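Local coordinates for protein cysteine desulfurase (Stenotrophomonas maltophilia, PDB 6WCI) that probably strips sulfur from L-cysteine, using pyridoxal 5'-phosphate, to leave L-alanine and pass the sulfur to a carrier, at residues B[114-119]-B[268-273]; B[136-141]-B[145-150]; B[188-193]-B[199-204]; B[205-210]-B[233-238]. All coordinates share one frame; numbering follows the deposited sequence.

Interaction 1 of 4, residues B[114-119]-B[268-273]; sequences TTFAIN and PFLGGG
At the edge of the Phe-116 ring, in its plane, sits the CD2 methyl of Leu-270, 3.9 Å from CZ; the same methyl lies equally close to CE2, so it straddles the outer corner of the ring. The Phe-269 ring reaches the same corner at a slant, with its CD2 4.2 Å from Phe-116 CZ. One face of the Phe-269 ring is taken by its own neighbour: Leu-270 CD1 stands 3.5 Å above that plane, displaced toward the rim. Leu-270 therefore uses one methyl on each aromatic ring. Phe-116 gets there by holding CG anti to its backbone N (chi1 -171°), which sends the ring out from the helix toward Leu-270, which approaches from the opposite direction. Further along the helix, Asn-119 brings its backbone O within 4.4 Å of Phe-269 CE2, a loose contact. Its side chain turns back instead, ND2 giving a nearly straight bond to Thr-115 O (2.7 Å, 168°). That oxygen also takes the helical N-H of Asn-119, the two donors arriving from opposite faces of the carbonyl plane. The other end of the amide, Asn-119 OD1, accepts from Gly-271 N of the second subunit, and Phe-269 O bonds Tyr-123 OH of that subunit. No hydrogen bond joins the two segments themselves, and all four touching residues are buried. Thr-115 OG1 meanwhile bonds the phosphate of the lysine-linked cofactor at position 246. The whole is a dimer-interface cluster beside the pyridoxal-phosphate site, on the cofactor-binding helix of a fold-type I PLP enzyme of the class-V aminotransferase family.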
loop_
_atom_site.group_PDB
_atom_site.type_symbol
_atom_site.label_atom_id
_atom_site.label_comp_id
_atom_site.label_asym_id
_atom_site.label_seq_id
_atom_site.Cartn_x
_atom_site.Cartn_y
_atom_site.Cartn_z
ATOM N N THR B 114 6.785 -1.860 6.790
ATOM C CA THR B 114 6.948 -1.883 8.241
ATOM C C THR B 114 6.138 -0.780 8.897
ATOM O O THR B 114 5.505 -0.996 9.940
ATOM C CB THR B 114 8.424 -1.727 8.605
ATOM O OG1 THR B 114 9.093 -2.985 8.451
ATOM C CG2 THR B 114 8.586 -1.231 10.048
ATOM N N THR B 115 6.160 0.414 8.303
ATOM C CA THR B 115 5.497 1.561 8.908
ATOM C C THR B 115 4.025 1.260 9.169
ATOM O O THR B 115 3.517 1.485 10.274
ATOM C CB THR B 115 5.653 2.777 7.998
ATOM O OG1 THR B 115 7.041 3.023 7.764
ATOM C CG2 THR B 115 5.021 3.997 8.644
ATOM N N PHE B 116 3.330 0.713 8.165
ATOM C CA PHE B 116 1.933 0.342 8.367
ATOM C C PHE B 116 1.801 -0.754 9.415
ATOM O O PHE B 116 0.908 -0.699 10.273
ATOM C CB PHE B 116 1.295 -0.107 7.048
ATOM C CG PHE B 116 -0.200 -0.305 7.140
ATOM C CD1 PHE B 116 -0.734 -1.397 7.800
ATOM C CD2 PHE B 116 -1.067 0.613 6.576
ATOM C CE1 PHE B 116 -2.103 -1.566 7.908
ATOM C CE2 PHE B 116 -2.439 0.442 6.668
ATOM C CZ PHE B 116 -2.958 -0.645 7.336
ATOM N N ALA B 117 2.652 -1.777 9.336
ATOM C CA ALA B 117 2.629 -2.861 10.318
ATOM C C ALA B 117 2.666 -2.338 11.755
ATOM O O ALA B 117 1.894 -2.786 12.609
ATOM C CB ALA B 117 3.808 -3.808 10.072
ATOM N N ILE B 118 3.573 -1.399 12.049
ATOM C CA ILE B 118 3.689 -0.909 13.422
ATOM C C ILE B 118 2.474 -0.063 13.792
ATOM O O ILE B 118 1.942 -0.168 14.901
ATOM C CB ILE B 118 5.014 -0.145 13.622
ATOM C CG1 ILE B 118 6.207 -1.101 13.508
ATOM C CG2 ILE B 118 5.052 0.545 14.987
ATOM C CD1 ILE B 118 7.581 -0.418 13.679
ATOM N N ASN B 119 1.992 0.761 12.862
ATOM C CA ASN B 119 0.824 1.597 13.140
ATOM C C ASN B 119 -0.414 0.754 13.429
ATOM O O ASN B 119 -1.280 1.158 14.220
ATOM C CB ASN B 119 0.569 2.540 11.960
ATOM C CG ASN B 119 1.413 3.793 12.021
ATOM O OD1 ASN B 119 1.029 4.786 12.649
ATOM N ND2 ASN B 119 2.563 3.769 11.345
ATOM N N PRO B 268 -10.703 -4.416 14.504
ATOM C CA PRO B 268 -10.226 -4.071 13.163
ATOM C C PRO B 268 -9.698 -2.649 13.125
ATOM O O PRO B 268 -10.073 -1.797 13.937
ATOM C CB PRO B 268 -11.467 -4.236 12.278
ATOM C CG PRO B 268 -12.632 -4.387 13.193
ATOM C CD PRO B 268 -12.108 -4.862 14.512
ATOM N N PHE B 269 -8.783 -2.414 12.186
ATOM C CA PHE B 269 -8.189 -1.098 11.996
ATOM C C PHE B 269 -8.831 -0.430 10.784
ATOM O O PHE B 269 -9.756 0.371 10.932
ATOM C CB PHE B 269 -6.662 -1.215 11.830
ATOM C CG PHE B 269 -5.965 0.106 11.704
ATOM C CD1 PHE B 269 -6.497 1.240 12.293
ATOM C CD2 PHE B 269 -4.794 0.219 10.979
ATOM C CE1 PHE B 269 -5.869 2.460 12.164
ATOM C CE2 PHE B 269 -4.158 1.438 10.847
ATOM C CZ PHE B 269 -4.696 2.559 11.446
ATOM N N LEU B 270 -8.366 -0.740 9.582
ATOM C CA LEU B 270 -9.043 -0.230 8.395
ATOM C C LEU B 270 -10.296 -1.055 8.125
ATOM O O LEU B 270 -10.292 -2.283 8.255
ATOM C CB LEU B 270 -8.121 -0.247 7.177
ATOM C CG LEU B 270 -7.253 1.001 6.915
ATOM C CD1 LEU B 270 -6.524 1.451 8.144
ATOM C CD2 LEU B 270 -6.267 0.792 5.767
ATOM N N GLY B 271 -11.371 -0.365 7.756
ATOM C CA GLY B 271 -12.628 -1.001 7.400
ATOM C C GLY B 271 -12.880 -0.932 5.905
ATOM O O GLY B 271 -12.483 0.026 5.236
ATOM N N GLY B 272 -13.545 -1.953 5.382
ATOM C CA GLY B 272 -13.861 -1.989 3.969
ATOM C C GLY B 272 -14.150 -3.418 3.545
ATOM O O GLY B 272 -14.386 -4.292 4.381
ATOM N N GLY B 273 -14.105 -3.629 2.229
ATOM C CA GLY B 273 -14.234 -4.966 1.680
ATOM C C GLY B 273 -13.095 -5.870 2.113
ATOM O O GLY B 273 -12.065 -5.440 2.630
#

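Interaction 2 of 4, residues B[136-141]-B[145-150]; sequences ILITRM and ANIVPW
Ile-138 and Ile-136, two residues apart on the strand, both press on the base of Trp-150. Ile-138 CD1 comes to 3.8 Å from Trp-150 CB and also reaches CD1 of the indole, while Ile-136 CG2 lies 4.0 Å from the same CB, its side chain crossing that of Trp-150 at about a right angle. The second branch of Ile-138 works in the other direction: CG2, anti to the backbone N (chi1 -49° for CG1), rests 3.5 Å from Asn-146 O and 4.0 Å from Ile-147 CG1. One isoleucine thus spans the turn before the helix and its first turn.

Behind this shell the indole is fixed by Asn-146. Trp-150 NE1 donates to Asn-146 OD1 (3.0 Å, 168°); the acceptor lies in the ring plane, although the N-H arrives from above the amide plane. Asn-146 is steadied in turn by Glu-142, whose carboxylate takes ND2 through OE1 and Thr-139 OG1 through OE2. Thr-139 OG1 also accepts from Met-141 N, closing an ST turn where the strand ends. Phe-281 of the second subunit packs on Ile-138 and Ile-147. The arrangement is the opening half of a beta-alpha-beta unit, strand 135-139 passing into helix 148-157.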
loop_
_atom_site.group_PDB
_atom_site.type_symbol
_atom_site.label_atom_id
_atom_site.label_comp_id
_atom_site.label_asym_id
_atom_site.label_seq_id
_atom_site.Cartn_x
_atom_site.Cartn_y
_atom_site.Cartn_z
ATOM N N ILE B 136 5.251 3.408 27.729
ATOM C CA ILE B 136 5.753 2.763 26.524
ATOM C C ILE B 136 7.265 2.948 26.518
ATOM O O ILE B 136 7.765 4.078 26.593
ATOM C CB ILE B 136 5.128 3.363 25.255
ATOM C CG1 ILE B 136 3.596 3.275 25.299
ATOM C CG2 ILE B 136 5.692 2.686 23.995
ATOM C CD1 ILE B 136 2.918 4.040 24.180
ATOM N N LEU B 137 7.995 1.849 26.445
ATOM C CA LEU B 137 9.453 1.889 26.500
ATOM C C LEU B 137 9.974 1.705 25.079
ATOM O O LEU B 137 9.615 0.731 24.409
ATOM C CB LEU B 137 9.988 0.812 27.444
ATOM C CG LEU B 137 11.490 0.829 27.741
ATOM C CD1 LEU B 137 11.875 2.128 28.423
ATOM C CD2 LEU B 137 11.891 -0.362 28.596
ATOM N N ILE B 138 10.776 2.663 24.612
ATOM C CA ILE B 138 11.281 2.708 23.239
ATOM C C ILE B 138 12.790 2.874 23.303
ATOM O O ILE B 138 13.276 3.732 24.045
ATOM C CB ILE B 138 10.670 3.880 22.445
ATOM C CG1 ILE B 138 9.138 3.913 22.606
ATOM C CG2 ILE B 138 11.124 3.843 20.979
ATOM C CD1 ILE B 138 8.490 5.106 21.932
ATOM N N THR B 139 13.532 2.094 22.515
ATOM C CA THR B 139 14.990 2.195 22.597
ATOM C C THR B 139 15.497 3.434 21.867
ATOM O O THR B 139 14.880 3.924 20.916
ATOM C CB THR B 139 15.697 0.966 22.020
ATOM O OG1 THR B 139 16.024 1.200 20.644
ATOM C CG2 THR B 139 14.841 -0.270 22.136
ATOM N N ARG B 140 16.649 3.925 22.328
ATOM C CA ARG B 140 17.317 5.081 21.742
ATOM C C ARG B 140 17.622 4.911 20.254
ATOM O O ARG B 140 17.750 5.914 19.542
ATOM C CB ARG B 140 18.614 5.338 22.527
ATOM C CG ARG B 140 19.529 6.404 21.971
ATOM C CD ARG B 140 18.862 7.761 21.969
ATOM N NE ARG B 140 18.495 8.195 23.313
ATOM C CZ ARG B 140 18.035 9.407 23.594
ATOM N NH1 ARG B 140 17.896 10.301 22.620
ATOM N NH2 ARG B 140 17.707 9.722 24.838
ATOM N N MET B 141 17.728 3.677 19.761
ATOM C CA MET B 141 18.192 3.422 18.405
ATOM C C MET B 141 17.064 3.113 17.435
ATOM O O MET B 141 17.340 2.754 16.285
ATOM C CB MET B 141 19.204 2.272 18.400
ATOM C CG MET B 141 18.588 0.900 18.619
ATOM S SD MET B 141 19.793 -0.439 18.443
ATOM C CE MET B 141 21.014 -0.008 19.689
ATOM N N ALA B 145 9.806 4.835 12.356
ATOM C CA ALA B 145 8.679 3.916 12.230
ATOM C C ALA B 145 8.305 3.297 13.570
ATOM O O ALA B 145 7.140 2.966 13.794
ATOM C CB ALA B 145 9.005 2.814 11.229
ATOM N N ASN B 146 9.274 3.117 14.470
ATOM C CA ASN B 146 8.993 2.524 15.770
ATOM C C ASN B 146 9.036 3.557 16.887
ATOM O O ASN B 146 9.262 3.202 18.048
ATOM C CB ASN B 146 9.961 1.377 16.051
ATOM C CG ASN B 146 9.312 0.244 16.824
ATOM O OD1 ASN B 146 8.076 0.184 16.969
ATOM N ND2 ASN B 146 10.135 -0.662 17.330
ATOM N N ILE B 147 8.810 4.829 16.560
ATOM C CA ILE B 147 8.739 5.891 17.558
ATOM C C ILE B 147 7.437 6.658 17.387
ATOM O O ILE B 147 6.631 6.748 18.315
ATOM C CB ILE B 147 9.931 6.855 17.449
ATOM C CG1 ILE B 147 11.245 6.124 17.735
ATOM C CG2 ILE B 147 9.715 8.058 18.363
ATOM C CD1 ILE B 147 12.506 6.953 17.458
ATOM N N VAL B 148 7.242 7.228 16.194
ATOM C CA VAL B 148 6.119 8.147 15.980
ATOM C C VAL B 148 4.764 7.509 16.254
ATOM O O VAL B 148 3.918 8.166 16.879
ATOM C CB VAL B 148 6.211 8.771 14.584
ATOM C CG1 VAL B 148 5.139 9.816 14.393
ATOM C CG2 VAL B 148 7.606 9.359 14.376
ATOM N N PRO B 149 4.469 6.271 15.823
ATOM C CA PRO B 149 3.178 5.685 16.215
ATOM C C PRO B 149 2.960 5.709 17.714
ATOM O O PRO B 149 1.845 5.996 18.165
ATOM C CB PRO B 149 3.259 4.255 15.667
ATOM C CG PRO B 149 4.197 4.371 14.502
ATOM C CD PRO B 149 5.244 5.339 14.984
ATOM N N TRP B 150 4.011 5.468 18.505
ATOM C CA TRP B 150 3.809 5.441 19.947
ATOM C C TRP B 150 3.623 6.850 20.502
ATOM O O TRP B 150 2.928 7.032 21.507
ATOM C CB TRP B 150 4.969 4.707 20.619
ATOM C CG TRP B 150 5.269 3.420 19.915
ATOM C CD1 TRP B 150 6.400 3.111 19.207
ATOM C CD2 TRP B 150 4.397 2.284 19.796
ATOM N NE1 TRP B 150 6.294 1.847 18.672
ATOM C CE2 TRP B 150 5.076 1.318 19.017
ATOM C CE3 TRP B 150 3.109 1.989 20.277
ATOM C CZ2 TRP B 150 4.520 0.077 18.714
ATOM C CZ3 TRP B 150 2.557 0.756 19.977
ATOM C CH2 TRP B 150 3.261 -0.186 19.189
#

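Interaction 3 of 4, residues B[188-193]-B[199-204]; sequences LAVTHV and TVNPVR
In the beta-alpha-beta unit that runs from strand 185-191 through helix 203-212 to strand 216-220, the chain folds back on itself between strand and helix, and Val-193 pairs with Val-200 in a single beta bridge. The backbone bond beside it is Asn-201 N to His-192 O, 2.9 Å and almost straight at 173°. The Asn-201 side chain adds a second grip one residue earlier: ND2 donates to Thr-191 O, also at 2.9 Å, from somewhat out of the carbonyl plane. With CG anti to its carbonyl carbon (chi1 -75°), the amide lies across Thr-191, where ND2 also rests against the CG2 methyls of Thr-191 and Val-190. One asparagine therefore serves two successive carbonyls, the last of the strand and the first beyond it. On the other side of the bridge, Val-193 CA lies 3.2 Å from Thr-199 O in a CA-H...O contact, and the two bridged valines lie side by side, pointing the same way. Asn-201 O accepts a weak bond from Val-203 N across Pro-202, the centre of an inverse gamma turn, just ahead of the helix. His-192 ND1 is hydrogen-bonded to the Tyr-240 hydroxyl, which would limit how the ring can turn. Its imidazole receives Val-203 in a CH-pi contact: CG2 stands over one face, 3.9 Å from the ring centroid and 15° off the normal, with His-192 NE2 the ring atom nearest that methyl.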
loop_
_atom_site.group_PDB
_atom_site.type_symbol
_atom_site.label_atom_id
_atom_site.label_comp_id
_atom_site.label_asym_id
_atom_site.label_seq_id
_atom_site.Cartn_x
_atom_site.Cartn_y
_atom_site.Cartn_z
ATOM N N LEU B 188 7.136 -2.453 24.795
ATOM C CA LEU B 188 8.540 -2.186 24.472
ATOM C C LEU B 188 8.713 -2.207 22.964
ATOM O O LEU B 188 8.405 -3.214 22.318
ATOM C CB LEU B 188 9.471 -3.216 25.115
ATOM C CG LEU B 188 10.927 -3.237 24.635
ATOM C CD1 LEU B 188 11.656 -1.954 25.001
ATOM C CD2 LEU B 188 11.638 -4.443 25.202
ATOM N N ALA B 189 9.192 -1.094 22.405
ATOM C CA ALA B 189 9.487 -0.983 20.979
ATOM C C ALA B 189 10.992 -1.122 20.799
ATOM O O ALA B 189 11.752 -0.211 21.144
ATOM C CB ALA B 189 8.980 0.339 20.398
ATOM N N VAL B 190 11.421 -2.253 20.248
ATOM C CA VAL B 190 12.838 -2.584 20.159
ATOM C C VAL B 190 13.141 -3.089 18.754
ATOM O O VAL B 190 12.446 -3.972 18.238
ATOM C CB VAL B 190 13.244 -3.623 21.225
ATOM C CG1 VAL B 190 12.294 -4.832 21.204
ATOM C CG2 VAL B 190 14.698 -4.055 21.033
ATOM N N THR B 191 14.177 -2.531 18.135
ATOM C CA THR B 191 14.551 -2.969 16.801
ATOM C C THR B 191 15.375 -4.251 16.857
ATOM O O THR B 191 16.107 -4.513 17.817
ATOM C CB THR B 191 15.333 -1.884 16.062
ATOM O OG1 THR B 191 15.515 -2.292 14.704
ATOM C CG2 THR B 191 16.700 -1.666 16.690
ATOM N N HIS B 192 15.217 -5.075 15.822
ATOM C CA HIS B 192 16.042 -6.268 15.717
ATOM C C HIS B 192 17.420 -5.895 15.203
ATOM O O HIS B 192 18.441 -6.310 15.771
ATOM C CB HIS B 192 15.376 -7.298 14.809
ATOM C CG HIS B 192 15.992 -8.657 14.869
ATOM N ND1 HIS B 192 15.426 -9.756 14.259
ATOM C CD2 HIS B 192 17.131 -9.097 15.459
ATOM C CE1 HIS B 192 16.182 -10.815 14.480
ATOM N NE2 HIS B 192 17.222 -10.443 15.207
ATOM N N VAL B 193 17.463 -5.064 14.165
ATOM C CA VAL B 193 18.711 -4.572 13.594
ATOM C C VAL B 193 18.570 -3.082 13.314
ATOM O O VAL B 193 17.600 -2.653 12.681
ATOM C CB VAL B 193 19.093 -5.331 12.312
ATOM C CG1 VAL B 193 20.391 -4.778 11.737
ATOM C CG2 VAL B 193 19.237 -6.815 12.605
ATOM N N THR B 199 23.658 -2.594 14.602
ATOM C CA THR B 199 23.646 -3.466 15.768
ATOM C C THR B 199 22.568 -4.533 15.643
ATOM O O THR B 199 21.451 -4.263 15.200
ATOM C CB THR B 199 23.413 -2.638 17.042
ATOM O OG1 THR B 199 24.513 -1.740 17.254
ATOM C CG2 THR B 199 23.276 -3.540 18.251
ATOM N N VAL B 200 22.921 -5.762 15.999
ATOM C CA VAL B 200 21.960 -6.848 16.130
ATOM C C VAL B 200 21.617 -6.983 17.607
ATOM O O VAL B 200 22.494 -7.270 18.430
ATOM C CB VAL B 200 22.516 -8.166 15.571
ATOM C CG1 VAL B 200 21.505 -9.285 15.796
ATOM C CG2 VAL B 200 22.872 -8.023 14.075
ATOM N N ASN B 201 20.336 -6.770 17.949
ATOM C CA ASN B 201 19.987 -6.849 19.357
ATOM C C ASN B 201 19.593 -8.273 19.738
ATOM O O ASN B 201 19.056 -9.014 18.916
ATOM C CB ASN B 201 18.836 -5.892 19.678
ATOM C CG ASN B 201 19.279 -4.443 19.728
ATOM O OD1 ASN B 201 20.441 -4.142 20.047
ATOM N ND2 ASN B 201 18.364 -3.534 19.411
ATOM N N PRO B 202 19.859 -8.691 20.976
ATOM C CA PRO B 202 19.395 -10.014 21.422
ATOM C C PRO B 202 17.898 -10.032 21.686
ATOM O O PRO B 202 17.461 -10.070 22.839
ATOM C CB PRO B 202 20.205 -10.257 22.703
ATOM C CG PRO B 202 20.553 -8.889 23.197
ATOM C CD PRO B 202 20.701 -8.017 21.983
ATOM N N VAL B 203 17.098 -10.021 20.620
ATOM C CA VAL B 203 15.658 -9.887 20.801
ATOM C C VAL B 203 15.091 -11.078 21.565
ATOM O O VAL B 203 14.145 -10.926 22.347
ATOM C CB VAL B 203 14.965 -9.682 19.436
ATOM C CG1 VAL B 203 15.343 -8.327 18.858
ATOM C CG2 VAL B 203 15.330 -10.788 18.471
ATOM N N ARG B 204 15.664 -12.272 21.378
ATOM C CA ARG B 204 15.161 -13.447 22.084
ATOM C C ARG B 204 15.295 -13.283 23.594
ATOM O O ARG B 204 14.321 -13.464 24.340
ATOM C CB ARG B 204 15.896 -14.692 21.600
ATOM C CG ARG B 204 15.310 -16.009 22.066
ATOM C CD ARG B 204 16.315 -17.128 21.810
ATOM N NE ARG B 204 15.735 -18.225 21.043
ATOM C CZ ARG B 204 15.384 -19.397 21.559
ATOM N NH1 ARG B 204 15.560 -19.638 22.851
ATOM N NH2 ARG B 204 14.861 -20.335 20.781
#

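Interaction 4 of 4, residues B[205-210]-B[233-238]; sequences EICREA and AAIGCD
Cys-207 lays its thiol against the CB of Cys-237: SG is 3.5 Å from Cys-237 CB, with CA next at 3.8 Å. The sulfur faces carbon here, not the other sulfur, and the two cysteines are not joined by a disulfide. With SG anti to the carbonyl carbon (chi1 -69°), the thiol also comes within 4.2 Å of Ile-235 CG2, a looser apolar touch. Cys-207 CB meets two carbonyl oxygens in succession, lying 3.6 Å from Gly-236 O and 3.8 Å from Ile-235 O. The contact seats helix 203-212, the crossover helix of a beta-alpha-beta unit in the large sheet, against the connection from the short, weakly bonded helix 232-235 to strand 239-243. Gly-236 leaves the helical conformation with positive phi (79°), a conformation in which the lack of a CB avoids the carbonyl O of Ile-235. Thr-217 of strand 216-220 touches both cysteines from the sheet. No direct hydrogen bond links the segments; a water lies between them, 2.9 Å from Cys-207 O and, as a weak bond, 3.3 Å from Gly-236 O. The latter carbonyl also accepts from Arg-211 NH2, while NH1 of the same guanidinium forms a salt bridge to Asp-238 OD1.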
loop_
_atom_site.group_PDB
_atom_site.type_symbol
_atom_site.label_atom_id
_atom_site.label_comp_id
_atom_site.label_asym_id
_atom_site.label_seq_id
_atom_site.Cartn_x
_atom_site.Cartn_y
_atom_site.Cartn_z
ATOM N N GLU B 205 16.493 -12.922 24.065
ATOM C CA GLU B 205 16.677 -12.643 25.486
ATOM C C GLU B 205 15.737 -11.537 25.961
ATOM O O GLU B 205 15.038 -11.688 26.968
ATOM C CB GLU B 205 18.141 -12.275 25.763
ATOM N N ILE B 206 15.679 -10.432 25.213
ATOM C CA ILE B 206 14.869 -9.279 25.604
ATOM C C ILE B 206 13.395 -9.660 25.714
ATOM O O ILE B 206 12.726 -9.331 26.697
ATOM C CB ILE B 206 15.081 -8.129 24.606
ATOM C CG1 ILE B 206 16.470 -7.519 24.806
ATOM C CG2 ILE B 206 13.987 -7.079 24.745
ATOM C CD1 ILE B 206 17.044 -6.898 23.548
ATOM N N CYS B 207 12.863 -10.349 24.702
ATOM C CA CYS B 207 11.448 -10.684 24.717
ATOM C C CYS B 207 11.104 -11.672 25.816
ATOM O O CYS B 207 10.004 -11.614 26.370
ATOM C CB CYS B 207 11.024 -11.233 23.361
ATOM S SG CYS B 207 11.037 -9.973 22.103
ATOM N N ARG B 208 12.016 -12.589 26.138
ATOM C CA ARG B 208 11.764 -13.491 27.254
ATOM C C ARG B 208 11.668 -12.719 28.562
ATOM O O ARG B 208 10.819 -13.017 29.408
ATOM C CB ARG B 208 12.861 -14.553 27.343
ATOM C CG ARG B 208 12.752 -15.430 28.582
ATOM C CD ARG B 208 14.028 -16.194 28.860
ATOM N NE ARG B 208 15.170 -15.303 29.070
ATOM C CZ ARG B 208 16.237 -15.256 28.275
ATOM N NH1 ARG B 208 16.317 -16.061 27.221
ATOM N NH2 ARG B 208 17.229 -14.415 28.537
ATOM N N GLU B 209 12.540 -11.726 28.750
ATOM C CA GLU B 209 12.508 -10.942 29.979
ATOM C C GLU B 209 11.315 -9.996 29.983
ATOM O O GLU B 209 10.709 -9.758 31.032
ATOM C CB GLU B 209 13.819 -10.174 30.143
ATOM C CG GLU B 209 13.950 -9.420 31.444
ATOM C CD GLU B 209 13.895 -10.323 32.666
ATOM O OE1 GLU B 209 14.500 -11.418 32.633
ATOM O OE2 GLU B 209 13.233 -9.933 33.656
ATOM N N ALA B 210 10.950 -9.462 28.818
ATOM C CA ALA B 210 9.759 -8.627 28.750
ATOM C C ALA B 210 8.514 -9.436 29.098
ATOM O O ALA B 210 7.704 -9.020 29.933
ATOM C CB ALA B 210 9.633 -8.000 27.361
ATOM N N ALA B 233 9.150 -17.082 15.111
ATOM C CA ALA B 233 8.414 -17.745 16.185
ATOM C C ALA B 233 9.315 -18.030 17.374
ATOM O O ALA B 233 8.878 -17.932 18.525
ATOM C CB ALA B 233 7.779 -19.038 15.680
ATOM N N ALA B 234 10.575 -18.381 17.114
ATOM C CA ALA B 234 11.514 -18.672 18.188
ATOM C C ALA B 234 11.963 -17.422 18.926
ATOM O O ALA B 234 12.633 -17.540 19.959
ATOM C CB ALA B 234 12.734 -19.415 17.635
ATOM N N ILE B 235 11.634 -16.234 18.423
ATOM C CA ILE B 235 12.004 -15.026 19.148
ATOM C C ILE B 235 11.161 -14.890 20.409
ATOM O O ILE B 235 11.652 -14.455 21.454
ATOM C CB ILE B 235 11.881 -13.789 18.239
ATOM C CG1 ILE B 235 12.822 -13.910 17.036
ATOM C CG2 ILE B 235 12.217 -12.525 19.013
ATOM C CD1 ILE B 235 12.858 -12.669 16.162
ATOM N N GLY B 236 9.889 -15.277 20.343
ATOM C CA GLY B 236 9.020 -15.135 21.491
ATOM C C GLY B 236 8.499 -13.732 21.697
ATOM O O GLY B 236 8.182 -13.356 22.830
ATOM N N CYS B 237 8.420 -12.936 20.636
ATOM C CA CYS B 237 7.867 -11.595 20.717
ATOM C C CYS B 237 6.355 -11.648 20.504
ATOM O O CYS B 237 5.801 -12.678 20.116
ATOM C CB CYS B 237 8.534 -10.680 19.688
ATOM S SG CYS B 237 8.389 -11.233 17.948
ATOM N N ASP B 238 5.682 -10.524 20.775
ATOM C CA ASP B 238 4.244 -10.429 20.517
ATOM C C ASP B 238 3.907 -9.963 19.100
ATOM O O ASP B 238 2.837 -10.312 18.580
ATOM C CB ASP B 238 3.592 -9.477 21.520
ATOM C CG ASP B 238 3.762 -9.945 22.947
ATOM O OD1 ASP B 238 3.043 -10.889 23.344
ATOM O OD2 ASP B 238 4.649 -9.395 23.648
HETATM O O HOH W 1 7.988 -10.530 24.603
#

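Overall arrangement
All four contacts are buried, but they differ in what lies beyond them. Interactions 1 and 2 face the second subunit and touch each other, Ile-118 packing on Asn-146 and Trp-150; interaction 3 touches no other chain, and neither does interaction 4. Interactions 2 and 3 sit on neighbouring strands of the seven-stranded sheet, joined by probable backbone hydrogen bonds of Leu-137 and Thr-139 to Ala-189. Interactions 3 and 4 share helix 203-212, with Val-203 CG2 meeting Ile-235 CG2. Chemistry follows place: aromatic and aliphatic at the dimer interface in 1, isoleucines against the base of a tryptophan in 2, backbone and amide bonds at the strand end in 3, thiol and water in 4.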